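Local coordinates for protein SeqA (Vibrio cholerae, PDB 3SK7) that negatively regulates the initiation of DNA replication, probably by binding pairs of hemimethylated GATC sequences at the origin and blocking re-initiation there, at residues A23-M28 with K71-P76; D58-L63 with P79-T84. All coordinates share one frame; numbering follows the deposited sequence. Where two conformers were deposited one is given.

Contact 1: residues A23-M28 with K71-P76; sequences AIDRFM and KPKAIP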
ATOM      1  N   ALA A  23       2.420 -12.324   1.543  1.00 11.11           N
ATOM      2  CA  ALA A  23       1.914 -11.037   2.024  1.00  8.62           C
ATOM      3  C   ALA A  23       2.581  -9.841   1.370  1.00 10.05           C
ATOM      4  O   ALA A  23       1.923  -8.860   1.040  1.00  9.40           O
ATOM      5  CB  ALA A  23       2.068 -10.933   3.520  1.00 11.51           C
ATOM      6  N   ILE A  24       3.882  -9.930   1.161  1.00 10.89           N
ATOM      7  CA  ILE A  24       4.615  -8.785   0.627  1.00  8.49           C
ATOM      8  C   ILE A  24       4.077  -8.380  -0.759  1.00 10.74           C
ATOM      9  O   ILE A  24       3.944  -7.199  -1.071  1.00  9.54           O
ATOM     10  CB  ILE A  24       6.118  -9.039   0.555  1.00  9.80           C
ATOM     11  CG1 ILE A  24       6.844  -7.833  -0.022  1.00 15.53           C
ATOM     12  CG2 ILE A  24       6.438 -10.280  -0.270  1.00 13.28           C
ATOM     13  CD1 ILE A  24       6.720  -6.624   0.789  1.00 15.10           C
ATOM     14  N   ASP A  25       3.733  -9.371  -1.576  1.00  7.03           N
ATOM     15  CA  ASP A  25       3.304  -9.098  -2.928  1.00  7.35           C
ATOM     16  C   ASP A  25       1.871  -8.594  -2.953  1.00  7.96           C
ATOM     17  O   ASP A  25       1.528  -7.733  -3.752  1.00  8.60           O
ATOM     18  CB  ASP A  25       3.451 -10.330  -3.799  1.00  9.92           C
ATOM     19  CG  ASP A  25       4.906 -10.765  -3.927  1.00 11.96           C
ATOM     20  OD1 ASP A  25       5.800  -9.914  -4.216  1.00 16.67           O
ATOM     21  OD2 ASP A  25       5.138 -11.949  -3.707  1.00 20.32           O
ATOM     22  N   ARG A  26       1.046  -9.089  -2.027  1.00  5.88           N
ATOM     23  CA  ARG A  26      -0.292  -8.608  -1.929  1.00  7.26           C
ATOM     24  C   ARG A  26      -0.260  -7.150  -1.446  1.00  7.71           C
ATOM     25  O   ARG A  26      -0.961  -6.289  -1.987  1.00  7.15           O
ATOM     26  CB  ARG A  26      -1.075  -9.448  -0.950  1.00  8.05           C
ATOM     27  CG  ARG A  26      -1.287 -10.863  -1.442  1.00 10.28           C
ATOM     28  CD  ARG A  26      -2.403 -11.578  -0.708  1.00 18.94           C
ATOM     29  NE  ARG A  26      -2.022 -11.927   0.647  1.00 23.50           N
ATOM     30  CZ  ARG A  26      -1.467 -13.087   0.987  1.00 25.93           C
ATOM     31  NH1 ARG A  26      -1.206 -13.988   0.066  1.00 27.22           N
ATOM     32  NH2 ARG A  26      -1.150 -13.352   2.246  1.00 29.12           N
ATOM     33  N   PHE A  27       0.567  -6.891  -0.432  1.00  6.10           N
ATOM     34  CA  PHE A  27       0.808  -5.540   0.098  1.00  5.99           C
ATOM     35  C   PHE A  27       1.204  -4.600  -1.037  1.00  7.85           C
ATOM     36  O   PHE A  27       0.634  -3.522  -1.215  1.00  6.28           O
ATOM     37  CB  PHE A  27       1.886  -5.638   1.168  1.00  8.37           C
ATOM     38  CG  PHE A  27       2.360  -4.329   1.744  1.00  7.22           C
ATOM     39  CD1 PHE A  27       1.536  -3.559   2.534  1.00  6.49           C
ATOM     40  CD2 PHE A  27       3.655  -3.916   1.551  1.00  8.27           C
ATOM     41  CE1 PHE A  27       2.002  -2.403   3.133  1.00  8.96           C
ATOM     42  CE2 PHE A  27       4.113  -2.760   2.145  1.00 11.69           C
ATOM     43  CZ  PHE A  27       3.281  -2.004   2.924  1.00 10.13           C
ATOM     44  N   MET A  28       2.210  -5.004  -1.800  1.00  7.00           N
ATOM     45  CA  MET A  28       2.676  -4.189  -2.905  1.00  6.53           C
ATOM     46  C   MET A  28       1.624  -3.925  -3.993  1.00  5.55           C
ATOM     47  O   MET A  28       1.506  -2.790  -4.487  1.00  7.24           O
ATOM     48  CB  MET A  28       3.936  -4.792  -3.526  1.00  6.55           C
ATOM     49  CG  MET A  28       5.181  -4.694  -2.655  1.00 11.42           C
ATOM     50  SD  MET A  28       5.557  -2.998  -2.228  1.00 18.71           S
ATOM     51  CE  MET A  28       7.283  -3.033  -1.907  1.00 22.33           C
ATOM     52  N   LYS A  71      14.925  -1.998   4.704  1.00 12.92           N
ATOM     53  CA  LYS A  71      14.657  -2.800   3.502  1.00 12.23           C
ATOM     54  C   LYS A  71      13.656  -2.135   2.570  1.00 10.92           C
ATOM     55  O   LYS A  71      12.606  -2.715   2.235  1.00 11.12           O
ATOM     56  CB  LYS A  71      14.178  -4.200   3.890  1.00 15.13           C
ATOM     57  CG  LYS A  71      15.178  -4.975   4.737  1.00 19.77           C
ATOM     58  CD  LYS A  71      14.696  -6.386   5.090  1.00 26.64           C
ATOM     59  CE  LYS A  71      13.342  -6.360   5.805  1.00 35.72           C
ATOM     60  NZ  LYS A  71      13.312  -7.139   7.094  1.00 43.04           N
ATOM     61  N   PRO A  72      13.944  -0.904   2.164  1.00  9.75           N
ATOM     62  CA  PRO A  72      13.025  -0.222   1.262  1.00  8.69           C
ATOM     63  C   PRO A  72      12.863  -0.972  -0.062  1.00  9.06           C
ATOM     64  O   PRO A  72      13.840  -1.514  -0.606  1.00 11.92           O
ATOM     65  CB  PRO A  72      13.694   1.134   1.053  1.00 11.64           C
ATOM     66  CG  PRO A  72      15.083   0.952   1.440  1.00 14.05           C
ATOM     67  CD  PRO A  72      15.110  -0.069   2.490  1.00 12.52           C
ATOM     68  N   LYS A  73      11.640  -0.959  -0.577  1.00  9.89           N
ATOM     69  CA  LYS A  73      11.332  -1.554  -1.870  0.54 10.57           C
ATOM     70  C   LYS A  73      10.481  -0.608  -2.719  1.00  6.83           C
ATOM     71  O   LYS A  73       9.609   0.094  -2.198  1.00  7.53           O
ATOM     72  CB  LYS A  73      10.580  -2.868  -1.650  0.54 12.53           C
ATOM     73  CG  LYS A  73      10.420  -3.744  -2.872  0.54 16.80           C
ATOM     74  CD  LYS A  73       9.726  -5.053  -2.493  0.54 18.00           C
ATOM     75  CE  LYS A  73       9.883  -6.113  -3.562  0.54 17.44           C
ATOM     76  NZ  LYS A  73       9.296  -7.400  -3.102  0.54 16.99           N
ATOM     77  N   ALA A  74      10.695  -0.618  -4.028  1.00  9.28           N
ATOM     78  CA  ALA A  74       9.919   0.196  -4.931  1.00  8.71           C
ATOM     79  C   ALA A  74       8.527  -0.359  -5.080  1.00  8.92           C
ATOM     80  O   ALA A  74       8.346  -1.581  -5.208  1.00 11.48           O
ATOM     81  CB  ALA A  74      10.604   0.273  -6.280  1.00  9.79           C
ATOM     82  N   ILE A  75       7.548   0.539  -5.024  1.00  6.45           N
ATOM     83  CA  ILE A  75       6.169   0.160  -5.288  1.00  7.64           C
ATOM     84  C   ILE A  75       5.935   0.154  -6.796  1.00  9.05           C
ATOM     85  O   ILE A  75       6.025   1.169  -7.453  1.00 11.13           O
ATOM     86  CB  ILE A  75       5.183   1.109  -4.611  1.00  6.56           C
ATOM     87  CG1 ILE A  75       5.433   1.129  -3.114  1.00  7.56           C
ATOM     88  CG2 ILE A  75       3.756   0.667  -4.858  1.00  9.09           C
ATOM     89  CD1 ILE A  75       4.655   2.226  -2.369  1.00  8.40           C
ATOM     90  N   PRO A  76       5.687  -1.025  -7.358  1.00  9.28           N
ATOM     91  CA  PRO A  76       5.626  -1.133  -8.815  1.00 11.35           C
ATOM     92  C   PRO A  76       4.645  -0.169  -9.487  1.00  9.69           C
ATOM     93  O   PRO A  76       3.551   0.082  -8.957  1.00  9.09           O
ATOM     94  CB  PRO A  76       5.171  -2.587  -9.034  1.00 11.77           C
ATOM     95  CG  PRO A  76       5.646  -3.309  -7.852  1.00 13.13           C
ATOM     96  CD  PRO A  76       5.502  -2.321  -6.698  1.00  9.55           C
TER

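Contact 2: residues D58-L63 with P79-T84; sequences DNEQTL and PFWVIT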
ATOM      1  N   ASP A  58       9.867   9.016  -1.952  1.00 11.27           N
ATOM      2  CA  ASP A  58       9.957   8.993  -3.412  1.00 12.41           C
ATOM      3  C   ASP A  58      11.322   8.537  -3.902  1.00 12.98           C
ATOM      4  O   ASP A  58      11.621   8.612  -5.089  1.00 15.23           O
ATOM      5  CB  ASP A  58       9.532  10.323  -4.045  1.00 13.68           C
ATOM      6  CG  ASP A  58      10.593  11.390  -3.937  1.00 16.46           C
ATOM      7  OD1 ASP A  58      11.500  11.256  -3.093  1.00 19.82           O
ATOM      8  OD2 ASP A  58      10.504  12.382  -4.691  1.00 20.28           O
ATOM      9  N   ASN A  59      12.116   7.991  -2.994  1.00 11.55           N
ATOM     10  CA  ASN A  59      13.423   7.441  -3.332  1.00 11.33           C
ATOM     11  C   ASN A  59      13.953   6.522  -2.226  1.00 12.17           C
ATOM     12  O   ASN A  59      13.557   6.634  -1.079  1.00 12.46           O
ATOM     13  CB  ASN A  59      14.412   8.553  -3.603  1.00 14.54           C
ATOM     14  CG  ASN A  59      14.777   9.332  -2.347  1.00 15.81           C
ATOM     15  OD1 ASN A  59      15.776   9.041  -1.705  1.00 19.88           O
ATOM     16  ND2 ASN A  59      13.929  10.286  -1.964  1.00 20.47           N
ATOM     17  N   GLU A  60      14.839   5.596  -2.587  1.00 12.43           N
ATOM     18  CA  GLU A  60      15.354   4.597  -1.661  1.00 12.42           C
ATOM     19  C   GLU A  60      16.188   5.210  -0.523  1.00 13.47           C
ATOM     20  O   GLU A  60      16.111   4.788   0.636  1.00 12.10           O
ATOM     21  CB  GLU A  60      16.217   3.608  -2.447  1.00 14.34           C
ATOM     22  CG  GLU A  60      16.798   2.501  -1.619  1.00 16.60           C
ATOM     23  CD  GLU A  60      17.579   1.490  -2.434  1.00 16.70           C
ATOM     24  OE1 GLU A  60      18.029   1.808  -3.565  1.00 17.67           O
ATOM     25  OE2 GLU A  60      17.754   0.382  -1.915  1.00 19.73           O
ATOM     26  N   GLN A  61      16.987   6.203  -0.868  1.00 14.49           N
ATOM     27  CA  GLN A  61      17.967   6.726   0.068  0.50 16.17           C
ATOM     28  C   GLN A  61      17.333   7.387   1.278  1.00 16.71           C
ATOM     29  O   GLN A  61      17.826   7.254   2.392  1.00 16.48           O
ATOM     30  CB  GLN A  61      18.897   7.719  -0.622  0.50 19.08           C
ATOM     31  CG  GLN A  61      20.008   8.246   0.295  0.50 21.43           C
ATOM     32  CD  GLN A  61      20.868   7.128   0.887  0.50 29.84           C
ATOM     33  OE1 GLN A  61      21.520   6.377   0.157  0.50 35.84           O
ATOM     34  NE2 GLN A  61      20.866   7.012   2.214  0.50 22.70           N
ATOM     35  N   THR A  62      16.252   8.105   1.056  1.00 13.74           N
ATOM     36  CA  THR A  62      15.546   8.751   2.158  1.00 15.24           C
ATOM     37  C   THR A  62      15.152   7.719   3.220  1.00 14.70           C
ATOM     38  O   THR A  62      15.230   7.957   4.444  1.00 16.63           O
ATOM     39  CB  THR A  62      14.296   9.480   1.659  1.00 15.47           C
ATOM     40  OG1 THR A  62      14.681  10.612   0.867  1.00 19.22           O
ATOM     41  CG2 THR A  62      13.442   9.938   2.821  1.00 16.29           C
ATOM     42  N   LEU A  63      14.734   6.551   2.752  1.00 10.63           N
ATOM     43  CA  LEU A  63      14.317   5.535   3.680  1.00  9.59           C
ATOM     44  C   LEU A  63      15.513   4.869   4.350  1.00 10.65           C
ATOM     45  O   LEU A  63      15.452   4.510   5.533  1.00 13.61           O
ATOM     46  CB  LEU A  63      13.432   4.483   2.998  1.00  9.95           C
ATOM     47  CG  LEU A  63      12.096   4.996   2.490  1.00 10.99           C
ATOM     48  CD1 LEU A  63      11.348   3.853   1.786  1.00 12.18           C
ATOM     49  CD2 LEU A  63      11.278   5.590   3.608  1.00 10.55           C
ATOM     50  N   PRO A  79       6.210   6.035  -8.462  1.00 10.88           N
ATOM     51  CA  PRO A  79       7.498   6.663  -8.163  1.00 10.82           C
ATOM     52  C   PRO A  79       7.910   6.509  -6.701  1.00 10.44           C
ATOM     53  O   PRO A  79       8.903   7.084  -6.265  1.00 13.19           O
ATOM     54  CB  PRO A  79       7.240   8.134  -8.474  1.00 13.28           C
ATOM     55  CG  PRO A  79       5.814   8.322  -8.206  1.00 13.70           C
ATOM     56  CD  PRO A  79       5.141   7.035  -8.592  1.00 11.55           C
ATOM     57  N   PHE A  80       7.143   5.750  -5.940  1.00  7.94           N
ATOM     58  CA  PHE A  80       7.326   5.650  -4.498  1.00  7.84           C
ATOM     59  C   PHE A  80       8.015   4.377  -4.031  1.00  7.05           C
ATOM     60  O   PHE A  80       8.060   3.374  -4.761  1.00  7.34           O
ATOM     61  CB  PHE A  80       5.967   5.828  -3.792  1.00 10.12           C
ATOM     62  CG  PHE A  80       5.314   7.148  -4.085  1.00  9.88           C
ATOM     63  CD1 PHE A  80       5.843   8.336  -3.594  1.00 11.83           C
ATOM     64  CD2 PHE A  80       4.212   7.236  -4.908  1.00 11.40           C
ATOM     65  CE1 PHE A  80       5.257   9.549  -3.874  1.00 15.77           C
ATOM     66  CE2 PHE A  80       3.638   8.474  -5.188  1.00 13.29           C
ATOM     67  CZ  PHE A  80       4.184   9.616  -4.669  1.00 11.66           C
ATOM     68  N   TRP A  81       8.527   4.437  -2.802  1.00  8.31           N
ATOM     69  CA  TRP A  81       9.214   3.376  -2.097  1.00  8.39           C
ATOM     70  C   TRP A  81       8.570   3.229  -0.734  1.00  7.29           C
ATOM     71  O   TRP A  81       8.013   4.200  -0.190  1.00  7.53           O
ATOM     72  CB  TRP A  81      10.692   3.733  -1.892  1.00  9.22           C
ATOM     73  CG  TRP A  81      11.492   3.730  -3.174  1.00  8.48           C
ATOM     74  CD1 TRP A  81      11.403   4.617  -4.211  1.00 10.32           C
ATOM     75  CD2 TRP A  81      12.476   2.773  -3.547  1.00  9.42           C
ATOM     76  NE1 TRP A  81      12.279   4.258  -5.216  1.00 11.45           N
ATOM     77  CE2 TRP A  81      12.938   3.122  -4.834  1.00 10.65           C
ATOM     78  CE3 TRP A  81      13.008   1.647  -2.928  1.00 10.21           C
ATOM     79  CZ2 TRP A  81      13.914   2.386  -5.501  1.00 12.59           C
ATOM     80  CZ3 TRP A  81      13.982   0.933  -3.584  1.00 10.96           C
ATOM     81  CH2 TRP A  81      14.420   1.298  -4.859  1.00 12.55           C
ATOM     82  N   VAL A  82       8.632   2.011  -0.189  1.00  6.83           N
ATOM     83  CA  VAL A  82       8.070   1.731   1.129  1.00  7.22           C
ATOM     84  C   VAL A  82       9.000   0.845   1.933  1.00  8.90           C
ATOM     85  O   VAL A  82       9.716   0.027   1.367  1.00  9.95           O
ATOM     86  CB  VAL A  82       6.668   1.100   0.993  1.00  8.46           C
ATOM     87  CG1 VAL A  82       6.714  -0.270   0.320  1.00  8.61           C
ATOM     88  CG2 VAL A  82       5.975   0.981   2.318  1.00  7.68           C
ATOM     89  N   ILE A  83       9.029   1.032   3.245  1.00  7.35           N
ATOM     90  CA  ILE A  83       9.804   0.161   4.105  1.00  9.36           C
ATOM     91  C   ILE A  83       9.114  -1.208   4.255  1.00  9.80           C
ATOM     92  O   ILE A  83       7.883  -1.305   4.328  1.00 11.37           O
ATOM     93  CB  ILE A  83      10.115   0.794   5.464  1.00 10.84           C
ATOM     94  CG1 ILE A  83       8.869   0.906   6.329  1.00 13.66           C
ATOM     95  CG2 ILE A  83      10.765   2.168   5.273  1.00 14.13           C
ATOM     96  CD1 ILE A  83       9.174   1.378   7.732  1.00 16.61           C
ATOM     97  N   THR A  84       9.913  -2.273   4.256  1.00 10.21           N
ATOM     98  CA  THR A  84       9.380  -3.620   4.317  1.00 11.83           C
ATOM     99  C   THR A  84       9.954  -4.450   5.437  1.00 12.87           C
ATOM    100  O   THR A  84       9.685  -5.647   5.486  1.00 15.24           O
ATOM    101  CB  THR A  84       9.527  -4.387   3.004  1.00 12.48           C
ATOM    102  OG1 THR A  84      10.900  -4.724   2.776  1.00 16.02           O
ATOM    103  CG2 THR A  84       9.016  -3.596   1.839  1.00 15.42           C
TER

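Contact 1: residues A23-M28 with K71-P76
Met28 crosses Lys73 obliquely, with its methyl CE turned to the CB, CG and CD of the lysine. One of two deposited conformers of this lysine is described, and the very short approach of Met28 CE to it is doubtful. The Met28 chain bends at chi2 (-58°), which puts SD off the extended path, with CG beside the backbone N. The Lys73 chain runs extended toward the helix, with CG anti to the backbone N (chi1 -169°). Met28 CE also lies 3.8 Å from Ala74 O. On the same methionine, SD is 4.2 Å from CG1 of Ile75, and CB is 4.3 Å from CD of Pro76. One helix turn earlier, Ile24 CG1 comes within 4.0 Å of Lys73 NZ. Asp25 OD1 is 4.4 Å from the same NZ, beyond salt-bridge range, though the opposite charges may still attract. No hydrogen bond joins the two segments. Ser32 OG lies within hydrogen-bonding reach of both Met28 O and Pro76 O, which would have to share its one proton. The contact sets the start of helix 23-37 against the outer strand 73-74. Phe27 and Met28 also touch Val82 of the middle strand 81-82, and Ile24 and Phe27 reach Lys91 of helix 88-101.

Contact 2: residues D58-L63 with P79-T84
Trp81 receives the start of helix 60-66 on one face of its indole. Glu60 CB sits 3.6 Å from the centroid of the six-membered ring and 9° off the ring normal, a CH-pi contact. Asn59 C and Glu60 N lie over the same face, offset toward the rim. With CG anti to the backbone N and the chain extended beyond it, the Glu60 side chain continues across the ring, its carboxylate plane only 16° from the ring plane. Leu63 crosses Trp81 obliquely and packs at the base of its side chain, CD1 on Trp81 CB at 3.7 Å, while Leu63 CD2 meets Ile83 CG2 at 3.8 Å. One leucine thus bridges two residues of the strand segment, and it also touches Pro72 and Ala57. The fold here is a small antiparallel sheet with strand 81-82 in the middle, and the chain leaves the edge strand 56-57 to enter the short helix. Asn59 is the N-cap of that helix. Its OD1 accepts from Thr62 N at 3.0 Å, the donor standing 39° out of the carbonyl plane. Its ND2 gives to Thr62 OG1 at 2.9 Å, and at 2.8 Å to Asp58 OD1. The last bond lies in the amide plane of Asn59 and holds the Asp58 carboxylate beside the cap. The backbone of Asp58 stays at the strand segment: its CA makes a CA-H...O contact with Pro79 O at 3.6 Å, and also lies 4.2 Å from CD1 of the Phe80 ring.

From the N terminus the chain passes first through 23-28, then 58-63, 71-76 and 79-84. Contact 1 closes a long loop that holds the rest of helix 23-37, helix 39-47, strand 56-57 and helix 60-66. Contact 2 closes a shorter loop, through the end of helix 60-66 and strand 73-74. The segments alternate, so the two contacts cross. They meet in the sheet, where strands 73-74 and 81-82 are antiparallel neighbours. Beside the paired strands, Ile75 N and Phe80 O probably form a hydrogen bond at one end, and Lys71 O and the Thr84 hydroxyl OG1 at the other. Trp81 CE3 also packs on the backbone between Lys73 and Ala74. Together the contacts tie helices 23-37 and 60-66 to one sheet.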